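Local atomic coordinates of regulatory Subunit of Protein Kinase A (cAMP-dependent) from Euglena gracilis (Euglena gracilis, PDB entry 6RSX), a protein that binds cyclic AMP through two cyclic nucleotide-binding domains and, as in other protein kinase A regulatory subunits, probably restrains the catalytic subunit until the nucleotide arrives. Residues I91-N96 against V102-I107; F113-L118 against T173-M178. All coordinates share one frame; numbering follows the deposited sequence.

In the fold
Contacts 1 and 2 meet the same cAMP in the first cyclic nucleotide-binding domain, and show how one ligand is held by different chemistry on its different sides. Contact 1 is a surface hairpin of strands 89-93 and 102-107, stitched by backbone bonds and offering aliphatic branches to the adenine. Contact 2, partly buried and nearer the centre of the chain, sets the start of helix 115-120 against helix 174-183; here a carboxylate and a backbone N-H grip the ribose hydroxyl, a further backbone N-H meets the phosphate, and a tyrosine ring stacks on the base. Their centres lie about 13 Å apart, and the I107 and F113 side chains pack together where one contact meets the other.

Contact 1 (I91-N96 against V102-I107). With CMP (adenosine-3',5'-cyclic-monophosphate), chain B.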
loop_
_atom_site.group_PDB
_atom_site.type_symbol
_atom_site.label_atom_id
_atom_site.label_comp_id
_atom_site.label_asym_id
_atom_site.label_seq_id
_atom_site.Cartn_x
_atom_site.Cartn_y
_atom_site.Cartn_z
ATOM N N ILE A 91 16.029 -6.733 -1.195
ATOM C CA ILE A 91 16.243 -5.437 -1.835
ATOM C C ILE A 91 17.550 -4.886 -1.281
ATOM O O ILE A 91 17.687 -4.686 -0.062
ATOM C CB ILE A 91 15.088 -4.469 -1.543
ATOM C CG1 ILE A 91 13.744 -5.066 -1.955
ATOM C CG2 ILE A 91 15.366 -3.103 -2.195
ATOM C CD1 ILE A 91 13.653 -5.539 -3.440
ATOM N N LEU A 92 18.521 -4.667 -2.164
ATOM C CA LEU A 92 19.856 -4.193 -1.797
ATOM C C LEU A 92 20.136 -2.877 -2.513
ATOM O O LEU A 92 19.892 -2.763 -3.719
ATOM C CB LEU A 92 20.928 -5.226 -2.181
ATOM C CG LEU A 92 20.685 -6.623 -1.604
ATOM C CD1 LEU A 92 21.248 -7.698 -2.460
ATOM C CD2 LEU A 92 21.361 -6.630 -0.269
ATOM N N ILE A 93 20.645 -1.884 -1.791
ATOM C CA ILE A 93 20.909 -0.586 -2.400
ATOM C C ILE A 93 22.324 -0.131 -2.052
ATOM O O ILE A 93 22.696 -0.060 -0.877
ATOM C CB ILE A 93 19.872 0.470 -1.990
ATOM C CG1 ILE A 93 18.464 -0.003 -2.397
ATOM C CG2 ILE A 93 20.231 1.864 -2.629
ATOM C CD1 ILE A 93 17.325 0.933 -1.892
ATOM N N GLN A 94 23.106 0.183 -3.086
ATOM C CA GLN A 94 24.427 0.775 -2.900
ATOM C C GLN A 94 24.304 2.286 -2.857
ATOM O O GLN A 94 23.488 2.874 -3.582
ATOM C CB GLN A 94 25.340 0.424 -4.106
ATOM C CG GLN A 94 25.524 -1.060 -4.327
ATOM C CD GLN A 94 25.903 -1.314 -5.746
ATOM O OE1 GLN A 94 25.085 -1.797 -6.532
ATOM N NE2 GLN A 94 27.145 -0.980 -6.099
ATOM N N PRO A 95 25.175 2.943 -2.096
ATOM C CA PRO A 95 25.179 4.409 -2.086
ATOM C C PRO A 95 25.845 4.990 -3.314
ATOM O O PRO A 95 25.625 6.161 -3.639
ATOM C CB PRO A 95 25.996 4.748 -0.837
ATOM C CG PRO A 95 26.853 3.564 -0.628
ATOM C CD PRO A 95 26.050 2.378 -1.059
ATOM N N ASN A 96 26.630 4.194 -3.989
ATOM C CA ASN A 96 27.232 4.573 -5.265
ATOM C C ASN A 96 27.824 3.327 -5.896
ATOM O O ASN A 96 28.013 2.306 -5.206
ATOM C CB ASN A 96 28.296 5.644 -5.067
ATOM C CG ASN A 96 29.456 5.156 -4.234
ATOM O OD1 ASN A 96 30.254 4.327 -4.674
ATOM N ND2 ASN A 96 29.569 5.665 -3.022
ATOM N N VAL A 102 23.748 -2.403 0.540
ATOM C CA VAL A 102 23.182 -2.515 1.886
ATOM C C VAL A 102 21.797 -3.156 1.789
ATOM O O VAL A 102 20.966 -2.729 0.986
ATOM C CB VAL A 102 23.064 -1.138 2.552
ATOM C CG1 VAL A 102 22.431 -1.263 3.950
ATOM C CG2 VAL A 102 24.438 -0.453 2.624
ATOM N N HIS A 103 21.562 -4.143 2.660
ATOM C CA HIS A 103 20.227 -4.705 2.767
ATOM C C HIS A 103 19.236 -3.640 3.212
ATOM O O HIS A 103 19.439 -2.930 4.215
ATOM C CB HIS A 103 20.204 -5.869 3.759
ATOM C CG HIS A 103 18.840 -6.457 3.934
ATOM N ND1 HIS A 103 17.991 -6.074 4.946
ATOM C CD2 HIS A 103 18.162 -7.373 3.202
ATOM C CE1 HIS A 103 16.851 -6.735 4.843
ATOM N NE2 HIS A 103 16.928 -7.524 3.787
ATOM N N LYS A 104 18.141 -3.555 2.491
ATOM C CA LYS A 104 17.086 -2.605 2.826
ATOM C C LYS A 104 15.802 -3.276 3.300
ATOM O O LYS A 104 15.211 -2.834 4.296
ATOM C CB LYS A 104 16.759 -1.697 1.630
ATOM C CG LYS A 104 17.886 -0.708 1.238
ATOM C CD LYS A 104 18.171 0.280 2.350
ATOM C CE LYS A 104 19.457 1.067 2.134
ATOM N NZ LYS A 104 19.571 2.165 3.160
ATOM N N SER A 105 15.369 -4.351 2.638
ATOM C CA SER A 105 14.145 -5.047 3.026
ATOM C C SER A 105 14.124 -6.394 2.332
ATOM O O SER A 105 14.909 -6.656 1.409
ATOM C CB SER A 105 12.888 -4.241 2.674
ATOM O OG SER A 105 12.688 -4.153 1.269
ATOM N N THR A 106 13.215 -7.249 2.787
ATOM C CA THR A 106 12.960 -8.540 2.166
ATOM C C THR A 106 11.509 -8.555 1.737
ATOM O O THR A 106 10.636 -8.131 2.512
ATOM C CB THR A 106 13.267 -9.681 3.150
ATOM O OG1 THR A 106 14.606 -9.536 3.624
ATOM C CG2 THR A 106 13.060 -11.052 2.525
ATOM N N ILE A 107 11.243 -9.042 0.513
ATOM C CA ILE A 107 9.885 -9.087 -0.009
ATOM C C ILE A 107 9.529 -10.525 -0.383
ATOM O O ILE A 107 10.391 -11.394 -0.586
ATOM C CB ILE A 107 9.694 -8.126 -1.227
ATOM C CG1 ILE A 107 10.708 -8.420 -2.315
ATOM C CG2 ILE A 107 9.861 -6.689 -0.737
ATOM C CD1 ILE A 107 10.391 -7.673 -3.664
HETATM P P CMP B . 13.321 -0.106 -10.086
HETATM O O1P CMP B . 12.788 -0.242 -11.553
HETATM O O2P CMP B . 14.150 1.019 -9.626
HETATM O "O5'" CMP B . 14.236 -1.388 -9.761
HETATM C "C5'" CMP B . 14.505 -1.777 -8.415
HETATM C "C4'" CMP B . 13.183 -1.844 -7.709
HETATM O "O4'" CMP B . 13.268 -2.126 -6.306
HETATM C "C3'" CMP B . 12.424 -0.543 -7.730
HETATM O "O3'" CMP B . 11.983 -0.214 -9.028
HETATM C "C2'" CMP B . 11.314 -0.790 -6.705
HETATM O "O2'" CMP B . 10.246 -1.467 -7.348
HETATM C "C1'" CMP B . 12.022 -1.760 -5.717
HETATM N N9 CMP B . 12.309 -1.184 -4.409
HETATM C C8 CMP B . 12.012 -1.779 -3.201
HETATM N N7 CMP B . 12.468 -1.005 -2.234
HETATM C C5 CMP B . 13.001 0.078 -2.817
HETATM C C6 CMP B . 13.568 1.172 -2.223
HETATM N N6 CMP B . 13.775 1.507 -0.834
HETATM N N1 CMP B . 14.025 2.175 -2.939
HETATM C C2 CMP B . 13.961 2.069 -4.301
HETATM N N3 CMP B . 13.385 0.988 -4.923
HETATM C C4 CMP B . 12.917 -0.021 -4.156
#
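The beta hairpin of strands 89-93 and 102-107 brings I91 against K104 and S105 in a classic beta bulge; the axes of the short segments 91-93 and 102-107 run antiparallel at 145° and approach to 4.6 Å. Both residues of the bulge bond to I91: its N reaches S105 O at 2.8 Å, and its O takes the N-H of K104. The extra residue shifts the register by one between I91 and L92; beyond it I93 and V102 form a reciprocal pair, I93 N to V102 O and V102 N to I93 O, both at 2.9 Å. L92 faces H103 as the intervening non-hydrogen-bonded pair, its CD2 resting 3.8 Å from H103 CA.

Strand 102-107 is the outer strand of a four-stranded sheet in the cyclic nucleotide-binding domain, and 89-93 joins it to 127-130, with I91 and I93 turned to the face that meets cAMP. Chi1 of -55° sets CG2 of I91 opposite the backbone N and against adenine N7 at 3.6 Å, and turns the CG1 branch, ending in CD1, to I107 CD1, where the two side chains cross at about a right angle. I93 presents CD1 to adenine N1 at 3.7 Å. The bent chain of K104 passes across this isoleucine, its CG 3.6 Å from I93 CD1.

Contact 2 (F113-L118 against T173-M178); sequences FGELAL and TSYERM. With CMP (adenosine-3',5'-cyclic-monophosphate), chain B.
Residues 113-118 lead from a strand end into helix 115-120, and their backbone stays well apart from that of helix 174-183, with L116 CA and Y175 CA 10.0 Å from each other, so long side chains make the junction. This is part of the phosphate-binding cassette of the cyclic nucleotide-binding domain, meeting a helix that follows it in the chain and whose Y175 caps the adenine. E115 and Y175 approach from opposite directions: Y175 OH donates to the syn lone pair of E115 OE2 at 2.7 Å, the oxygen lying in the ring plane while the carboxylate itself is turned 40° from it. R156 forms a salt bridge with the same OE2, so two partners hold this buried group in position as its other oxygen, OE1, accepts from ribose O2' at 2.6 Å. The ring of Y175 is swung out opposite the backbone N (chi1 -172°) and lies over the adenine, CMP C4 sitting 3.7 Å above the ring centre. A leucine at Y175 would probably leave the adenine without its stacking partner and E115 OE2 without its hydroxyl donor. Next to the tyrosine, L116 brings CD1 obliquely to Y175 CE1 at 3.9 Å, and in one of the two conformers of M178 its CD2 meets the methionine methyl. On the nucleotide side the backbone adds donors: G114 N bonds O2' at 2.9 Å, and A117 N donates to CMP O1P at 2.9 Å in a nearly straight bond, N-H...O 164°.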
loop_
_atom_site.group_PDB
_atom_site.type_symbol
_atom_site.label_atom_id
_atom_site.label_comp_id
_atom_site.label_asym_id
_atom_site.label_seq_id
_atom_site.Cartn_x
_atom_site.Cartn_y
_atom_site.Cartn_z
ATOM N N PHE A 113 7.980 -5.438 -7.846
ATOM C CA PHE A 113 9.176 -4.619 -7.944
ATOM C C PHE A 113 9.506 -4.366 -9.420
ATOM O O PHE A 113 9.225 -5.188 -10.316
ATOM C CB PHE A 113 10.400 -5.237 -7.221
ATOM C CG PHE A 113 10.780 -6.587 -7.701
ATOM C CD1 PHE A 113 10.175 -7.726 -7.186
ATOM C CD2 PHE A 113 11.799 -6.746 -8.650
ATOM C CE1 PHE A 113 10.548 -9.005 -7.636
ATOM C CE2 PHE A 113 12.174 -8.002 -9.095
ATOM C CZ PHE A 113 11.546 -9.149 -8.595
ATOM N N GLY A 114 10.173 -3.244 -9.638
ATOM C CA GLY A 114 10.715 -2.911 -10.949
ATOM C C GLY A 114 9.912 -1.865 -11.694
ATOM O O GLY A 114 10.136 -1.663 -12.888
ATOM N N GLU A 115 9.031 -1.155 -11.009
ATOM C CA GLU A 115 8.187 -0.194 -11.702
ATOM C C GLU A 115 8.908 1.133 -11.966
ATOM O O GLU A 115 8.566 1.813 -12.943
ATOM C CB GLU A 115 6.897 0.049 -10.885
ATOM C CG GLU A 115 6.986 1.050 -9.764
ATOM C CD GLU A 115 7.566 0.500 -8.458
ATOM O OE1 GLU A 115 7.976 -0.690 -8.412
ATOM O OE2 GLU A 115 7.637 1.290 -7.497
ATOM N N LEU A 116 9.878 1.516 -11.120
ATOM C CA LEU A 116 10.424 2.872 -11.193
ATOM C C LEU A 116 11.123 3.092 -12.532
ATOM O O LEU A 116 10.904 4.111 -13.201
ATOM C CB LEU A 116 11.416 3.119 -10.082
ATOM C CG LEU A 116 10.841 3.122 -8.627
ATOM C CD1 LEU A 116 11.968 3.357 -7.652
ATOM C CD2 LEU A 116 9.751 4.181 -8.483
ATOM N N ALA A 117 11.950 2.123 -12.941
ATOM C CA ALA A 117 12.683 2.284 -14.221
ATOM C C ALA A 117 11.719 2.385 -15.397
ATOM O O ALA A 117 11.968 3.124 -16.374
ATOM C CB ALA A 117 13.641 1.098 -14.423
ATOM N N LEU A 118 10.627 1.618 -15.351
ATOM C CA LEU A 118 9.658 1.633 -16.436
ATOM C C LEU A 118 8.812 2.906 -16.418
ATOM O O LEU A 118 8.385 3.367 -17.481
ATOM C CB LEU A 118 8.769 0.395 -16.404
ATOM C CG LEU A 118 9.422 -1.007 -16.312
ATOM C CD1 LEU A 118 8.539 -2.235 -16.695
ATOM C CD2 LEU A 118 10.779 -1.134 -16.861
ATOM N N THR A 173 10.429 6.401 4.534
ATOM C CA THR A 173 11.402 6.748 3.511
ATOM C C THR A 173 10.701 7.247 2.248
ATOM O O THR A 173 9.484 7.090 2.060
ATOM C CB THR A 173 12.245 5.538 3.135
ATOM O OG1 THR A 173 11.384 4.555 2.559
ATOM C CG2 THR A 173 12.908 4.960 4.346
ATOM N N SER A 174 11.494 7.817 1.348
ATOM C CA SER A 174 10.938 8.294 0.087
ATOM C C SER A 174 10.195 7.179 -0.662
ATOM O O SER A 174 9.095 7.393 -1.191
ATOM C CB SER A 174 12.057 8.881 -0.764
ATOM O OG SER A 174 11.629 9.030 -2.104
ATOM N N TYR A 175 10.760 5.970 -0.709
ATOM C CA TYR A 175 10.068 4.914 -1.445
ATOM C C TYR A 175 8.839 4.430 -0.677
ATOM O O TYR A 175 7.814 4.093 -1.292
ATOM C CB TYR A 175 10.992 3.729 -1.726
ATOM C CG TYR A 175 10.335 2.754 -2.645
ATOM C CD1 TYR A 175 10.132 3.075 -3.996
ATOM C CD2 TYR A 175 9.949 1.513 -2.207
ATOM C CE1 TYR A 175 9.495 2.191 -4.846
ATOM C CE2 TYR A 175 9.301 0.615 -3.039
ATOM C CZ TYR A 175 9.108 0.933 -4.375
ATOM O OH TYR A 175 8.460 0.031 -5.215
ATOM N N GLU A 176 8.934 4.393 0.655
ATOM C CA GLU A 176 7.768 4.065 1.475
ATOM C C GLU A 176 6.626 5.048 1.229
ATOM O O GLU A 176 5.455 4.645 1.182
ATOM C CB GLU A 176 8.164 4.002 2.958
ATOM C CG GLU A 176 8.851 2.699 3.306
ATOM C CD GLU A 176 9.471 2.692 4.700
ATOM O OE1 GLU A 176 9.735 3.776 5.278
ATOM O OE2 GLU A 176 9.701 1.584 5.210
ATOM N N ARG A 177 6.937 6.330 1.021
ATOM C CA ARG A 177 5.890 7.284 0.641
ATOM C C ARG A 177 5.199 6.891 -0.664
ATOM O O ARG A 177 3.978 7.029 -0.792
ATOM C CB ARG A 177 6.458 8.703 0.508
ATOM C CG ARG A 177 6.781 9.347 1.845
ATOM C CD ARG A 177 7.348 10.772 1.703
ATOM N NE ARG A 177 7.408 11.346 3.038
ATOM C CZ ARG A 177 8.339 11.029 3.940
ATOM N NH1 ARG A 177 9.309 10.176 3.610
ATOM N NH2 ARG A 177 8.311 11.561 5.165
ATOM N N MET A 178 5.969 6.420 -1.655
ATOM C CA MET A 178 5.367 6.028 -2.921
ATOM C C MET A 178 4.416 4.853 -2.744
ATOM O O MET A 178 3.326 4.834 -3.326
ATOM C CB MET A 178 6.464 5.671 -3.934
ATOM C CG MET A 178 7.561 6.694 -3.999
ATOM S SD MET A 178 8.605 6.384 -5.447
ATOM C CE MET A 178 7.591 6.943 -6.830
HETATM P P CMP B . 13.321 -0.106 -10.086
HETATM O O1P CMP B . 12.788 -0.242 -11.553
HETATM O O2P CMP B . 14.150 1.019 -9.626
HETATM O "O5'" CMP B . 14.236 -1.388 -9.761
HETATM C "C5'" CMP B . 14.505 -1.777 -8.415
HETATM C "C4'" CMP B . 13.183 -1.844 -7.709
HETATM O "O4'" CMP B . 13.268 -2.126 -6.306
HETATM C "C3'" CMP B . 12.424 -0.543 -7.730
HETATM O "O3'" CMP B . 11.983 -0.214 -9.028
HETATM C "C2'" CMP B . 11.314 -0.790 -6.705
HETATM O "O2'" CMP B . 10.246 -1.467 -7.348
HETATM C "C1'" CMP B . 12.022 -1.760 -5.717
HETATM N N9 CMP B . 12.309 -1.184 -4.409
HETATM C C8 CMP B . 12.012 -1.779 -3.201
HETATM N N7 CMP B . 12.468 -1.005 -2.234
HETATM C C5 CMP B . 13.001 0.078 -2.817
HETATM C C6 CMP B . 13.568 1.172 -2.223
HETATM N N6 CMP B . 13.775 1.507 -0.834
HETATM N N1 CMP B . 14.025 2.175 -2.939
HETATM C C2 CMP B . 13.961 2.069 -4.301
HETATM N N3 CMP B . 13.385 0.988 -4.923
HETATM C C4 CMP B . 12.917 -0.021 -4.156
#